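Local coordinates for naphthalene dioxygenase small subunit (Rhodococcus sp., PDB 2B1X), which is the beta subunit of naphthalene 1,2-dioxygenase, a Rieske non-heme iron oxygenase, and probably serves the oxidoreductase activity of that enzyme, at residues 18-22 / 34-38; 39-45 / 150-156. All blocks are in the same frame, centred on the assembly; numbering follows the deposited sequence.

How the interactions relate
Interactions 1 and 2 come in series along the chain, with centres about 11 Å apart. In this NTF2-like subunit, interaction 1 packs helix 10-27 against the end of helix 31-35 and the turn after it; interaction 2 pairs the following strand with strand 148-158. Two polar contacts join them. Glu-22 OE2, which accepts the indole hydrogen bond of interaction 1, also lies 2.8 Å from Arg-154 NH1 of interaction 2 in a salt bridge. Leu-37 O is 2.8 Å from Met-151 N, a probable hydrogen bond that brings the chain onto strand 148-158 just before Thr-39 continues the pairing. Packing adds Ala-36 O to Leu-150 CD1 at 3.7 Å. No metal or ligand takes part in either contact.

Interaction 1: 18-22 / 34-38; sequences WLYME and WLALV
In this NTF2-like (cone-shaped alpha+beta) fold, helix 10-27 packs against the end of helix 31-35 and the turn that follows. Residues 18-22 are regular helix, with Glu-22 N to Trp-18 O at 2.9 Å; the closest CA pair is Glu-22 and Trp-34, 6.7 Å apart, and the segments bury 236 Å² in total. Trp-34 (chi1 t, chi2 87°) is still helical; its CA-to-CB bond points sideways, but the ring edge reaches Glu-22, NE1 donating to Glu-22 OE2 at 2.8 Å, N-H...O angle 179°. That oxygen also forms a salt bridge with Arg-154. Leu-35 opens a type I turn ending at Val-38, closed by Val-38 N to Leu-35 O at 3.3 Å, and this turn brings Leu-37 (mt) round to point at the helix. Leu-37 is the largest contributor, covered over 85 Å². Trp-18, Met-21 and Glu-22, all chi1 t, receive it; Met-151 of strand 148-158 touches both indoles. Leu-37 CB is 3.8 Å from Trp-18 CZ2, and Leu-37 CD1 lies 3.9 Å from Glu-22 CG and 3.8 Å from Met-21 SD.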
loop_
_atom_site.group_PDB
_atom_site.type_symbol
_atom_site.label_atom_id
_atom_site.label_comp_id
_atom_site.label_asym_id
_atom_site.label_seq_id
_atom_site.Cartn_x
_atom_site.Cartn_y
_atom_site.Cartn_z
ATOM N N TRP B 18 1.272 6.662 -34.123
ATOM C CA TRP B 18 -0.127 6.245 -34.079
ATOM C C TRP B 18 -0.467 5.728 -32.664
ATOM O O TRP B 18 -1.499 6.079 -32.089
ATOM C CB TRP B 18 -0.391 5.193 -35.158
ATOM C CG TRP B 18 -1.842 4.840 -35.346
ATOM C CD1 TRP B 18 -2.696 5.331 -36.314
ATOM C CD2 TRP B 18 -2.605 3.910 -34.571
ATOM N NE1 TRP B 18 -3.938 4.757 -36.172
ATOM C CE2 TRP B 18 -3.910 3.885 -35.110
ATOM C CE3 TRP B 18 -2.318 3.086 -33.468
ATOM C CZ2 TRP B 18 -4.926 3.066 -34.587
ATOM C CZ3 TRP B 18 -3.326 2.285 -32.937
ATOM C CH2 TRP B 18 -4.618 2.281 -33.503
ATOM N N LEU B 19 0.421 4.934 -32.084
ATOM C CA LEU B 19 0.174 4.399 -30.745
ATOM C C LEU B 19 0.090 5.499 -29.700
ATOM O O LEU B 19 -0.726 5.436 -28.766
ATOM C CB LEU B 19 1.272 3.401 -30.348
ATOM C CG LEU B 19 1.281 2.029 -31.000
ATOM C CD1 LEU B 19 2.472 1.254 -30.536
ATOM C CD2 LEU B 19 -0.004 1.286 -30.634
ATOM N N TYR B 20 0.935 6.517 -29.844
ATOM C CA TYR B 20 0.946 7.586 -28.849
ATOM C C TYR B 20 -0.293 8.459 -29.018
ATOM O O TYR B 20 -0.831 8.949 -28.040
ATOM C CB TYR B 20 2.226 8.423 -28.928
ATOM C CG TYR B 20 3.509 7.690 -28.635
ATOM C CD1 TYR B 20 4.724 8.241 -29.015
ATOM C CD2 TYR B 20 3.535 6.480 -27.904
ATOM C CE1 TYR B 20 5.923 7.625 -28.741
ATOM C CE2 TYR B 20 4.769 5.835 -27.602
ATOM C CZ TYR B 20 5.951 6.422 -28.033
ATOM O OH TYR B 20 7.199 5.855 -27.787
ATOM N N MET B 21 -0.741 8.644 -30.254
ATOM C CA MET B 21 -1.990 9.370 -30.536
ATOM C C MET B 21 -3.209 8.616 -29.977
ATOM O O MET B 21 -4.158 9.216 -29.473
ATOM C CB MET B 21 -2.122 9.577 -32.047
ATOM C CG MET B 21 -3.483 10.142 -32.553
ATOM S SD MET B 21 -4.782 8.858 -32.711
ATOM C CE MET B 21 -4.195 7.860 -34.133
ATOM N N GLU B 22 -3.169 7.293 -30.072
ATOM C CA GLU B 22 -4.258 6.467 -29.600
ATOM C C GLU B 22 -4.372 6.590 -28.089
ATOM O O GLU B 22 -5.459 6.817 -27.570
ATOM C CB GLU B 22 -4.024 5.000 -29.971
ATOM C CG GLU B 22 -5.251 4.124 -29.727
ATOM C CD GLU B 22 -4.925 2.722 -29.213
ATOM O OE1 GLU B 22 -3.755 2.285 -29.312
ATOM O OE2 GLU B 22 -5.856 2.028 -28.740
ATOM N N TRP B 34 -11.642 7.729 -30.618
ATOM C CA TRP B 34 -10.919 6.467 -30.557
ATOM C C TRP B 34 -11.657 5.397 -31.373
ATOM O O TRP B 34 -11.032 4.605 -32.094
ATOM C CB TRP B 34 -10.742 6.009 -29.109
ATOM C CG TRP B 34 -10.021 4.696 -29.002
ATOM C CD1 TRP B 34 -8.659 4.492 -28.951
ATOM C CD2 TRP B 34 -10.614 3.410 -28.970
ATOM N NE1 TRP B 34 -8.387 3.147 -28.868
ATOM C CE2 TRP B 34 -9.568 2.458 -28.883
ATOM C CE3 TRP B 34 -11.936 2.950 -28.987
ATOM C CZ2 TRP B 34 -9.805 1.070 -28.809
ATOM C CZ3 TRP B 34 -12.169 1.558 -28.938
ATOM C CH2 TRP B 34 -11.108 0.647 -28.847
ATOM N N LEU B 35 -12.984 5.377 -31.258
ATOM C CA LEU B 35 -13.779 4.379 -31.952
ATOM C C LEU B 35 -13.550 4.406 -33.477
ATOM O O LEU B 35 -13.626 3.373 -34.127
ATOM C CB LEU B 35 -15.265 4.524 -31.593
ATOM C CG LEU B 35 -16.161 3.319 -31.918
ATOM C CD1 LEU B 35 -15.687 2.048 -31.184
ATOM C CD2 LEU B 35 -17.620 3.628 -31.620
ATOM N N ALA B 36 -13.236 5.586 -34.021
ATOM C CA ALA B 36 -12.935 5.752 -35.434
ATOM C C ALA B 36 -11.596 5.091 -35.844
ATOM O O ALA B 36 -11.338 4.916 -37.035
ATOM C CB ALA B 36 -12.948 7.243 -35.815
ATOM N N LEU B 37 -10.758 4.719 -34.869
ATOM C CA LEU B 37 -9.485 4.070 -35.187
ATOM C C LEU B 37 -9.617 2.568 -35.353
ATOM O O LEU B 37 -8.638 1.874 -35.651
ATOM C CB LEU B 37 -8.432 4.366 -34.110
ATOM C CG LEU B 37 -8.177 5.832 -33.785
ATOM C CD1 LEU B 37 -7.209 5.938 -32.591
ATOM C CD2 LEU B 37 -7.668 6.578 -35.009
ATOM N N VAL B 38 -10.819 2.046 -35.162
ATOM C CA VAL B 38 -10.942 0.604 -35.188
ATOM C C VAL B 38 -11.594 0.105 -36.438
ATOM O O VAL B 38 -12.303 0.803 -37.137
ATOM C CB VAL B 38 -11.626 -0.029 -33.925
ATOM C CG1 VAL B 38 -11.009 0.532 -32.621
ATOM C CG2 VAL B 38 -13.145 0.144 -33.975
#

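Interaction 2: 39-45 / 150-156; sequences TEDLSYV and LMAKRVV
Met-151 CE forms the apolar centre, 4.1 Å from Leu-42 CD1 and 4.2 Å from Tyr-44 CD1 at the ring edge. Beyond it, Tyr-44 CE1 lies 3.7 Å from Arg-154 CD. The backbones form the parallel pair of an otherwise antiparallel NTF2-like sheet (axes 4.7 Å apart, 29°): Ser-43 pairs with Lys-153 and Val-45 with Val-155 on one face, Tyr-44 with Arg-154 on the other. Hydrogen bonds run Ser-43 N to Ala-152 O (3.0 Å), then Arg-154 N to Ser-43 O, Val-45 N to Arg-154 O and Val-156 N to Val-45 O (each 2.9 Å). Thr-39 N donates to Met-151 O at 3.0 Å before a type I turn, Thr-39 to Leu-42. On the buried face Arg-154 forms salt bridges with Asp-140 and Glu-22, and Tyr-44 OH is hydrogen-bonded to Met-172 O; at the exposed corner Asp-41 forms a salt bridge with Arg-143. Strand 67-69 flanks strand 42-49, helices 71-81 and 10-27 pack on Tyr-44 and Met-151 respectively, and strand 132-145 flanks strand 148-158, whose Ala-152 and Lys-153 both face Val-141 in a classic beta bulge.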
loop_
_atom_site.group_PDB
_atom_site.type_symbol
_atom_site.label_atom_id
_atom_site.label_comp_id
_atom_site.label_asym_id
_atom_site.label_seq_id
_atom_site.Cartn_x
_atom_site.Cartn_y
_atom_site.Cartn_z
ATOM N N THR B 39 -11.329 -1.149 -36.688
ATOM C CA THR B 39 -11.705 -1.783 -37.901
ATOM C C THR B 39 -13.071 -2.463 -37.731
ATOM O O THR B 39 -13.532 -2.737 -36.609
ATOM C CB THR B 39 -10.553 -2.755 -38.213
ATOM O OG1 THR B 39 -10.224 -2.685 -39.604
ATOM C CG2 THR B 39 -10.920 -4.191 -37.897
ATOM N N GLU B 40 -13.716 -2.706 -38.861
ATOM C CA GLU B 40 -15.033 -3.332 -38.916
ATOM C C GLU B 40 -15.031 -4.794 -38.371
ATOM O O GLU B 40 -16.019 -5.258 -37.806
ATOM C CB GLU B 40 -15.539 -3.256 -40.365
ATOM C CG GLU B 40 -15.216 -1.931 -41.128
ATOM C CD GLU B 40 -13.710 -1.652 -41.501
ATOM O OE1 GLU B 40 -12.884 -2.576 -41.679
ATOM O OE2 GLU B 40 -13.326 -0.461 -41.645
ATOM N N ASP B 41 -13.909 -5.502 -38.541
ATOM C CA ASP B 41 -13.735 -6.849 -37.998
ATOM C C ASP B 41 -12.896 -6.853 -36.693
ATOM O O ASP B 41 -12.253 -7.860 -36.363
ATOM C CB ASP B 41 -13.138 -7.805 -39.053
ATOM C CG ASP B 41 -11.749 -7.366 -39.554
ATOM O OD1 ASP B 41 -11.469 -6.154 -39.652
ATOM O OD2 ASP B 41 -10.849 -8.182 -39.873
ATOM N N LEU B 42 -12.928 -5.739 -35.953
ATOM C CA LEU B 42 -12.195 -5.630 -34.671
ATOM C C LEU B 42 -12.391 -6.852 -33.791
ATOM O O LEU B 42 -13.520 -7.350 -33.634
ATOM C CB LEU B 42 -12.587 -4.363 -33.885
ATOM C CG LEU B 42 -12.041 -4.247 -32.440
ATOM C CD1 LEU B 42 -10.574 -3.811 -32.439
ATOM C CD2 LEU B 42 -12.863 -3.284 -31.575
ATOM N N SER B 43 -11.281 -7.326 -33.233
ATOM C CA SER B 43 -11.279 -8.229 -32.083
ATOM C C SER B 43 -10.428 -7.633 -30.959
ATOM O O SER B 43 -9.221 -7.379 -31.136
ATOM C CB SER B 43 -10.742 -9.612 -32.475
ATOM O OG SER B 43 -10.579 -10.398 -31.312
ATOM N N TYR B 44 -11.063 -7.369 -29.816
ATOM C CA TYR B 44 -10.402 -6.761 -28.683
ATOM C C TYR B 44 -10.570 -7.701 -27.508
ATOM O O TYR B 44 -11.687 -7.858 -27.016
ATOM C CB TYR B 44 -11.000 -5.372 -28.363
ATOM C CG TYR B 44 -10.251 -4.591 -27.295
ATOM C CD1 TYR B 44 -9.411 -3.527 -27.638
ATOM C CD2 TYR B 44 -10.383 -4.907 -25.950
ATOM C CE1 TYR B 44 -8.731 -2.810 -26.674
ATOM C CE2 TYR B 44 -9.688 -4.209 -24.971
ATOM C CZ TYR B 44 -8.861 -3.161 -25.341
ATOM O OH TYR B 44 -8.176 -2.470 -24.364
ATOM N N VAL B 45 -9.483 -8.350 -27.076
ATOM C CA VAL B 45 -9.606 -9.290 -25.933
ATOM C C VAL B 45 -8.590 -9.159 -24.799
ATOM O O VAL B 45 -7.414 -8.873 -25.026
ATOM C CB VAL B 45 -9.846 -10.807 -26.347
ATOM C CG1 VAL B 45 -10.225 -10.966 -27.844
ATOM C CG2 VAL B 45 -8.726 -11.732 -25.919
ATOM N N LEU B 150 -5.608 1.534 -39.015
ATOM C CA LEU B 150 -6.738 1.130 -38.198
ATOM C C LEU B 150 -6.354 -0.121 -37.446
ATOM O O LEU B 150 -5.574 -0.948 -37.942
ATOM C CB LEU B 150 -7.950 0.811 -39.065
ATOM C CG LEU B 150 -9.087 1.811 -39.295
ATOM C CD1 LEU B 150 -8.691 3.269 -39.112
ATOM C CD2 LEU B 150 -9.686 1.578 -40.675
ATOM N N MET B 151 -6.937 -0.266 -36.260
ATOM C CA MET B 151 -6.692 -1.429 -35.437
ATOM C C MET B 151 -7.714 -2.512 -35.725
ATOM O O MET B 151 -8.905 -2.340 -35.476
ATOM C CB MET B 151 -6.737 -1.060 -33.956
ATOM C CG MET B 151 -6.294 -2.195 -33.017
ATOM S SD MET B 151 -6.001 -1.571 -31.383
ATOM C CE MET B 151 -7.759 -1.370 -30.823
ATOM N N ALA B 152 -7.212 -3.644 -36.190
ATOM C CA ALA B 152 -8.026 -4.807 -36.480
ATOM C C ALA B 152 -8.104 -5.748 -35.299
ATOM O O ALA B 152 -9.090 -6.460 -35.149
ATOM C CB ALA B 152 -7.479 -5.552 -37.701
ATOM N N LYS B 153 -7.061 -5.753 -34.464
ATOM C CA LYS B 153 -6.975 -6.708 -33.357
ATOM C C LYS B 153 -6.120 -6.169 -32.229
ATOM O O LYS B 153 -5.138 -5.480 -32.468
ATOM C CB LYS B 153 -6.412 -8.054 -33.845
ATOM C CG LYS B 153 -6.512 -9.213 -32.837
ATOM C CD LYS B 153 -5.842 -10.478 -33.386
ATOM C CE LYS B 153 -5.619 -11.516 -32.301
ATOM N NZ LYS B 153 -6.872 -12.251 -31.950
ATOM N N ARG B 154 -6.503 -6.488 -30.999
ATOM C CA ARG B 154 -5.648 -6.258 -29.851
ATOM C C ARG B 154 -5.916 -7.329 -28.809
ATOM O O ARG B 154 -7.090 -7.621 -28.483
ATOM C CB ARG B 154 -5.876 -4.870 -29.254
ATOM C CG ARG B 154 -5.156 -4.688 -27.907
ATOM C CD ARG B 154 -5.098 -3.250 -27.404
ATOM N NE ARG B 154 -4.167 -2.456 -28.209
ATOM C CZ ARG B 154 -4.241 -1.142 -28.345
ATOM N NH1 ARG B 154 -5.235 -0.484 -27.770
ATOM N NH2 ARG B 154 -3.347 -0.499 -29.081
ATOM N N VAL B 155 -4.832 -7.903 -28.291
ATOM C CA VAL B 155 -4.894 -8.757 -27.112
ATOM C C VAL B 155 -4.102 -8.078 -25.988
ATOM O O VAL B 155 -2.892 -7.805 -26.142
ATOM C CB VAL B 155 -4.258 -10.146 -27.420
ATOM C CG1 VAL B 155 -4.190 -11.029 -26.158
ATOM C CG2 VAL B 155 -4.962 -10.867 -28.569
ATOM N N VAL B 156 -4.758 -7.809 -24.857
ATOM C CA VAL B 156 -4.067 -7.234 -23.693
ATOM C C VAL B 156 -3.863 -8.340 -22.693
ATOM O O VAL B 156 -4.809 -8.778 -22.066
ATOM C CB VAL B 156 -4.842 -6.070 -23.024
ATOM C CG1 VAL B 156 -4.001 -5.402 -21.913
ATOM C CG2 VAL B 156 -5.238 -4.992 -24.064
#